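Local atomic coordinates of putative phosphohistidine phosphatase SixA (Agrobacterium tumefaciens, PDB entry 2RFL), a protein that probably removes phosphate groups, perhaps from phosphohistidine, as a member of branch 1 of the histidine phosphatase superfamily. Residues A[56-62]-A[81-87]; A[12-16]-A[114-119]. All coordinates share one frame; numbering follows the deposited sequence.

Contact 1: residues A[56-62]-A[81-87]; sequences DLILSST and IDIVYID
Two groups of the neighbouring strand grip the carbonyl oxygen of Ile58. The N-H of Val84 meets Ile58 O at 2.8 Å. A weaker CA-H contact comes from Ile83 CA, at 3.2 Å from Ile58 O. This is parallel beta pairing, and the two strands belong to a beta-alpha-beta crossover whose helix is 64-77. The strand axes are only 18° from parallel. The pairing continues as Ser60 N binds Val84 O at 3.0 Å and Ile86 N binds Ser60 O. Strand 82-85 is outermost in the sheet, while strand 57-60 also pairs with strand 109-114.

Ile58, Ser60, Ile83 and Tyr85 share the face that carries helix 64-77. Ile58 CG1 lies beside its own backbone N (chi1 -61°), and CD1 then reaches both Ile81 and Ile83. Ile58 CD1 is 3.7 Å from Ile83 CG2.

Ser60 OG gives a hydrogen bond to Ser61 O at 2.8 Å, in the carbonyl plane and on a lone pair. Its chi1 of 174° turns OG toward the carbonyl side for this bond. Ser61 O also lies in the plane of the Tyr85 ring, at its edge, 3.4 Å from Tyr85 CD1. Arg67 makes a cation-pi contact with this ring. Nearer the backbone, the Thr62 and Tyr85 side chains run past one another in opposed senses, with Thr62 CG2 3.6 Å from Tyr85 CB.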
loop_
_atom_site.group_PDB
_atom_site.type_symbol
_atom_site.label_atom_id
_atom_site.label_comp_id
_atom_site.label_asym_id
_atom_site.label_seq_id
_atom_site.Cartn_x
_atom_site.Cartn_y
_atom_site.Cartn_z
ATOM N N ASP A 56 -10.685 5.574 3.841
ATOM C CA ASP A 56 -11.996 5.766 3.192
ATOM C C ASP A 56 -12.081 5.001 1.878
ATOM O O ASP A 56 -13.055 4.341 1.613
ATOM C CB ASP A 56 -12.220 7.248 2.937
ATOM C CG ASP A 56 -11.968 8.083 4.164
ATOM O OD1 ASP A 56 -12.074 7.561 5.300
ATOM O OD2 ASP A 56 -11.676 9.266 4.005
ATOM N N LEU A 57 -11.021 5.114 1.077
ATOM C CA LEU A 57 -10.892 4.445 -0.224
ATOM C C LEU A 57 -9.602 3.578 -0.366
ATOM O O LEU A 57 -8.502 4.032 -0.045
ATOM C CB LEU A 57 -10.969 5.497 -1.341
ATOM C CG LEU A 57 -10.594 5.022 -2.752
ATOM C CD1 LEU A 57 -11.634 4.147 -3.449
ATOM C CD2 LEU A 57 -10.232 6.236 -3.580
ATOM N N ILE A 58 -9.775 2.348 -0.836
ATOM C CA ILE A 58 -8.672 1.447 -1.186
ATOM C C ILE A 58 -8.561 1.242 -2.691
ATOM O O ILE A 58 -9.496 0.708 -3.292
ATOM C CB ILE A 58 -8.830 0.022 -0.569
ATOM C CG1 ILE A 58 -8.846 0.078 0.956
ATOM C CG2 ILE A 58 -7.703 -0.910 -1.042
ATOM C CD1 ILE A 58 -9.478 -1.125 1.599
ATOM N N LEU A 59 -7.413 1.633 -3.283
ATOM C CA LEU A 59 -7.093 1.365 -4.704
ATOM C C LEU A 59 -6.060 0.251 -4.828
ATOM O O LEU A 59 -4.968 0.326 -4.285
ATOM C CB LEU A 59 -6.582 2.614 -5.405
ATOM C CG LEU A 59 -7.437 3.878 -5.391
ATOM C CD1 LEU A 59 -6.800 5.095 -6.073
ATOM C CD2 LEU A 59 -8.805 3.506 -5.959
ATOM N N SER A 60 -6.418 -0.814 -5.521
ATOM C CA SER A 60 -5.576 -2.019 -5.557
ATOM C C SER A 60 -5.395 -2.514 -6.971
ATOM O O SER A 60 -6.293 -2.370 -7.777
ATOM C CB SER A 60 -6.220 -3.148 -4.746
ATOM O OG SER A 60 -5.515 -4.398 -4.849
ATOM N N SER A 61 -4.232 -3.110 -7.242
ATOM C CA SER A 61 -4.033 -3.991 -8.383
ATOM C C SER A 61 -5.152 -5.052 -8.433
ATOM O O SER A 61 -5.725 -5.479 -7.400
ATOM C CB SER A 61 -2.638 -4.670 -8.302
ATOM O OG SER A 61 -2.335 -5.599 -9.357
ATOM N N THR A 62 -5.451 -5.483 -9.645
ATOM C CA THR A 62 -6.344 -6.555 -9.840
ATOM C C THR A 62 -5.604 -7.871 -9.650
ATOM O O THR A 62 -6.260 -8.903 -9.580
ATOM C CB THR A 62 -6.952 -6.476 -11.249
ATOM O OG1 THR A 62 -5.912 -6.148 -12.170
ATOM C CG2 THR A 62 -7.993 -5.405 -11.294
ATOM N N ILE A 81 -15.135 -0.226 3.926
ATOM C CA ILE A 81 -14.226 0.527 3.078
ATOM C C ILE A 81 -14.588 0.472 1.605
ATOM O O ILE A 81 -14.926 -0.551 1.102
ATOM C CB ILE A 81 -12.825 -0.047 3.184
ATOM C CG1 ILE A 81 -12.415 -0.225 4.629
ATOM C CG2 ILE A 81 -11.878 0.810 2.474
ATOM C CD1 ILE A 81 -11.027 -0.390 4.817
ATOM N N ASP A 82 -14.468 1.589 0.922
ATOM C CA ASP A 82 -14.516 1.649 -0.517
ATOM C C ASP A 82 -13.335 1.037 -1.172
ATOM O O ASP A 82 -12.255 1.429 -0.916
ATOM C CB ASP A 82 -14.520 3.082 -0.957
ATOM C CG ASP A 82 -15.862 3.648 -1.043
ATOM O OD1 ASP A 82 -16.524 3.380 -2.002
ATOM O OD2 ASP A 82 -16.285 4.389 -0.189
ATOM N N ILE A 83 -13.547 0.106 -2.073
ATOM C CA ILE A 83 -12.414 -0.491 -2.772
ATOM C C ILE A 83 -12.606 -0.577 -4.290
ATOM O O ILE A 83 -13.655 -0.990 -4.799
ATOM C CB ILE A 83 -11.902 -1.831 -2.143
ATOM C CG1 ILE A 83 -12.367 -3.064 -2.915
ATOM C CG2 ILE A 83 -12.241 -1.948 -0.668
ATOM C CD1 ILE A 83 -13.713 -3.616 -2.485
ATOM N N VAL A 84 -11.578 -0.156 -5.008
ATOM C CA VAL A 84 -11.602 -0.200 -6.462
ATOM C C VAL A 84 -10.376 -0.893 -7.045
ATOM O O VAL A 84 -9.228 -0.693 -6.602
ATOM C CB VAL A 84 -11.696 1.183 -7.048
ATOM C CG1 VAL A 84 -13.087 1.749 -6.814
ATOM C CG2 VAL A 84 -10.623 2.003 -6.394
ATOM N N TYR A 85 -10.656 -1.684 -8.068
ATOM C CA TYR A 85 -9.656 -2.468 -8.739
ATOM C C TYR A 85 -9.273 -1.950 -10.128
ATOM O O TYR A 85 -10.112 -1.676 -10.961
ATOM C CB TYR A 85 -10.123 -3.897 -8.783
ATOM C CG TYR A 85 -10.187 -4.504 -7.411
ATOM C CD1 TYR A 85 -9.028 -4.913 -6.773
ATOM C CD2 TYR A 85 -11.407 -4.636 -6.739
ATOM C CE1 TYR A 85 -9.074 -5.482 -5.504
ATOM C CE2 TYR A 85 -11.465 -5.206 -5.474
ATOM C CZ TYR A 85 -10.293 -5.621 -4.868
ATOM O OH TYR A 85 -10.317 -6.186 -3.632
ATOM N N ILE A 86 -7.972 -1.844 -10.337
ATOM C CA ILE A 86 -7.398 -1.086 -11.396
ATOM C C ILE A 86 -6.296 -1.945 -11.958
ATOM O O ILE A 86 -5.219 -2.037 -11.353
ATOM C CB ILE A 86 -6.806 0.216 -10.810
ATOM C CG1 ILE A 86 -7.920 1.035 -10.111
ATOM C CG2 ILE A 86 -5.990 1.008 -11.877
ATOM C CD1 ILE A 86 -7.537 2.377 -9.677
ATOM N N ASP A 87 -6.578 -2.584 -13.098
ATOM C CA ASP A 87 -5.638 -3.491 -13.774
ATOM C C ASP A 87 -4.285 -2.810 -14.034
ATOM O O ASP A 87 -3.230 -3.431 -13.888
ATOM C CB ASP A 87 -6.214 -4.010 -15.114
ATOM C CG ASP A 87 -7.190 -5.216 -14.965
ATOM O OD1 ASP A 87 -6.870 -6.276 -14.385
ATOM O OD2 ASP A 87 -8.298 -5.117 -15.517
#

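Contact 2: residues A[12-16]-A[114-119]; sequences YLLRH and GHNPTM
The Arg-His pair of the histidine phosphatase signature, Arg15-His16, sits where strand 10-15 ends, beside the turn that leaves strand 109-114. The two parallel strands are parting here. Their last backbone bonds are weak: Gly114 N reaches Leu14 O at 3.5 Å, and His16 N reaches Gly114 O at 3.4 Å.

His16 CG lies between its own backbone N and carbonyl carbon (chi1 67°). This brings an edge of the ring to Gly114 O, which lies near the ring plane. His16 CD2 approaches His115 ND1 at 3.7 Å; the other ring nitrogen, His115 NE2, bonds to Ser61 OG. The two imidazoles are oblique, with planes at 60°. Arg65 touches both.

Arg15 runs extended from CG to NE and crosses Asn116 at about a right angle. The Asn116 amide sits above one face of the guanidinium, displaced toward its rim, their planes 30° apart. Arg15 NH1 and Asn116 ND2 are 3.0 Å apart; both donate to Phe140 O, a shared acceptor that probably draws them together. Asn116 OD1 accepts from Glu120 N, and a cis peptide leads into Pro117.

Farther back along the strand, the selenium of selenomethionine Met119 lies 3.8 Å from Leu13 CD2. Met119 N, in helix 118-127, binds His115 O at 2.8 Å. Arg15, His16, Arg65 and His115 together are consistent with the two-histidine, two-arginine phosphate pocket of the histidine phosphatase superfamily.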
loop_
_atom_site.group_PDB
_atom_site.type_symbol
_atom_site.label_atom_id
_atom_site.label_comp_id
_atom_site.label_asym_id
_atom_site.label_seq_id
_atom_site.Cartn_x
_atom_site.Cartn_y
_atom_site.Cartn_z
ATOM N N TYR A 12 -1.912 5.949 2.753
ATOM C CA TYR A 12 -1.381 4.646 3.126
ATOM C C TYR A 12 -0.830 3.974 1.890
ATOM O O TYR A 12 -1.494 3.969 0.824
ATOM C CB TYR A 12 -2.460 3.772 3.733
ATOM C CG TYR A 12 -3.194 4.365 4.935
ATOM C CD1 TYR A 12 -4.485 4.886 4.795
ATOM C CD2 TYR A 12 -2.606 4.346 6.234
ATOM C CE1 TYR A 12 -5.165 5.407 5.904
ATOM C CE2 TYR A 12 -3.284 4.853 7.350
ATOM C CZ TYR A 12 -4.558 5.387 7.175
ATOM O OH TYR A 12 -5.239 5.893 8.264
ATOM N N LEU A 13 0.384 3.441 2.040
ATOM C CA LEU A 13 1.098 2.691 1.008
ATOM C C LEU A 13 1.457 1.280 1.434
ATOM O O LEU A 13 2.393 1.077 2.252
ATOM C CB LEU A 13 2.417 3.397 0.654
ATOM C CG LEU A 13 2.502 4.824 0.141
ATOM C CD1 LEU A 13 3.964 5.129 -0.033
ATOM C CD2 LEU A 13 1.798 4.932 -1.156
ATOM N N LEU A 14 0.761 0.324 0.818
ATOM C CA LEU A 14 0.777 -1.090 1.166
ATOM C C LEU A 14 1.345 -1.960 0.036
ATOM O O LEU A 14 0.787 -2.063 -1.069
ATOM C CB LEU A 14 -0.657 -1.585 1.563
ATOM C CG LEU A 14 -0.869 -3.089 1.906
ATOM C CD1 LEU A 14 -0.021 -3.587 3.101
ATOM C CD2 LEU A 14 -2.345 -3.492 2.117
ATOM N N ARG A 15 2.452 -2.622 0.321
ATOM C CA ARG A 15 2.937 -3.596 -0.619
ATOM C C ARG A 15 2.184 -4.888 -0.348
ATOM O O ARG A 15 1.861 -5.185 0.796
ATOM C CB ARG A 15 4.440 -3.773 -0.532
ATOM C CG ARG A 15 4.964 -4.697 -1.638
ATOM C CD ARG A 15 6.453 -4.647 -1.840
ATOM N NE ARG A 15 6.840 -5.745 -2.693
ATOM C CZ ARG A 15 7.989 -6.405 -2.575
ATOM N NH1 ARG A 15 8.890 -6.024 -1.672
ATOM N NH2 ARG A 15 8.250 -7.437 -3.370
ATOM N N HIS A 16 1.870 -5.618 -1.420
ATOM C CA HIS A 16 1.154 -6.866 -1.335
ATOM C C HIS A 16 1.999 -7.823 -0.483
ATOM O O HIS A 16 3.223 -7.655 -0.368
ATOM C CB HIS A 16 0.876 -7.448 -2.737
ATOM C CG HIS A 16 2.113 -7.887 -3.461
ATOM N ND1 HIS A 16 2.757 -9.081 -3.189
ATOM C CD2 HIS A 16 2.863 -7.265 -4.402
ATOM C CE1 HIS A 16 3.838 -9.177 -3.939
ATOM N NE2 HIS A 16 3.918 -8.096 -4.692
ATOM N N GLY A 114 -0.442 -2.077 -4.297
ATOM C CA GLY A 114 0.245 -2.486 -5.537
ATOM C C GLY A 114 1.625 -3.034 -5.253
ATOM O O GLY A 114 1.860 -3.596 -4.181
ATOM N N HIS A 115 2.535 -2.837 -6.209
ATOM C CA HIS A 115 3.779 -3.612 -6.298
ATOM C C HIS A 115 5.006 -2.725 -6.389
ATOM O O HIS A 115 4.926 -1.599 -6.870
ATOM C CB HIS A 115 3.825 -4.528 -7.554
ATOM C CG HIS A 115 2.523 -5.139 -7.945
ATOM N ND1 HIS A 115 2.340 -6.503 -8.009
ATOM C CD2 HIS A 115 1.364 -4.591 -8.383
ATOM C CE1 HIS A 115 1.120 -6.775 -8.433
ATOM N NE2 HIS A 115 0.501 -5.631 -8.660
ATOM N N ASN A 116 6.135 -3.279 -5.940
ATOM C CA ASN A 116 7.478 -2.785 -6.247
ATOM C C ASN A 116 7.799 -2.945 -7.748
ATOM O O ASN A 116 7.303 -3.868 -8.364
ATOM C CB ASN A 116 8.515 -3.541 -5.392
ATOM C CG ASN A 116 8.813 -2.850 -4.050
ATOM O OD1 ASN A 116 8.387 -1.718 -3.782
ATOM N ND2 ASN A 116 9.574 -3.529 -3.213
ATOM N N PRO A 117 8.647 -2.073 -8.337
ATOM C CA PRO A 117 9.343 -0.891 -7.829
ATOM C C PRO A 117 8.420 0.304 -7.660
ATOM O O PRO A 117 8.791 1.249 -6.962
ATOM C CB PRO A 117 10.340 -0.537 -8.948
ATOM C CG PRO A 117 10.115 -1.415 -10.024
ATOM C CD PRO A 117 8.981 -2.318 -9.756
ATOM N N THR A 118 7.258 0.280 -8.318
ATOM C CA THR A 118 6.333 1.404 -8.261
ATOM C C THR A 118 5.964 1.868 -6.846
ATOM O O THR A 118 5.863 3.049 -6.597
ATOM C CB THR A 118 5.072 1.088 -9.038
ATOM O OG1 THR A 118 5.418 0.206 -10.104
ATOM C CG2 THR A 118 4.420 2.367 -9.584
HETATM N N MSE A 119 5.747 0.936 -5.937
HETATM C CA MSE A 119 5.383 1.283 -4.558
HETATM C C MSE A 119 6.534 2.027 -3.847
HETATM O O MSE A 119 6.335 3.130 -3.328
HETATM C CB MSE A 119 4.916 0.030 -3.773
HETATM C CG MSE A 119 4.081 0.332 -2.483
HETATM SE SE MSE A 119 2.496 1.539 -2.707
HETATM C CE MSE A 119 1.379 0.409 -3.869
#

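Both contacts reach the same sheet, with centres about 13 Å apart. Contact 1 joins its outermost strand 82-85 to strand 57-60 and is partly buried. Contact 2 lies deeper, at the ends of the adjacent strands 10-15 and 109-114. Regular backbone bonding dominates contact 1. In contact 2 the backbone bonds are weak and few, and polar and ionisable side chains gather beside the strand ends. Strand 109-114 separates strand 57-60 from strand 10-15. The two contacts meet where Ser61 OG lies 2.9 Å from His115 NE2, probably a hydrogen bond. Segment 56-62 therefore probably borders the phosphate pocket through Ser61.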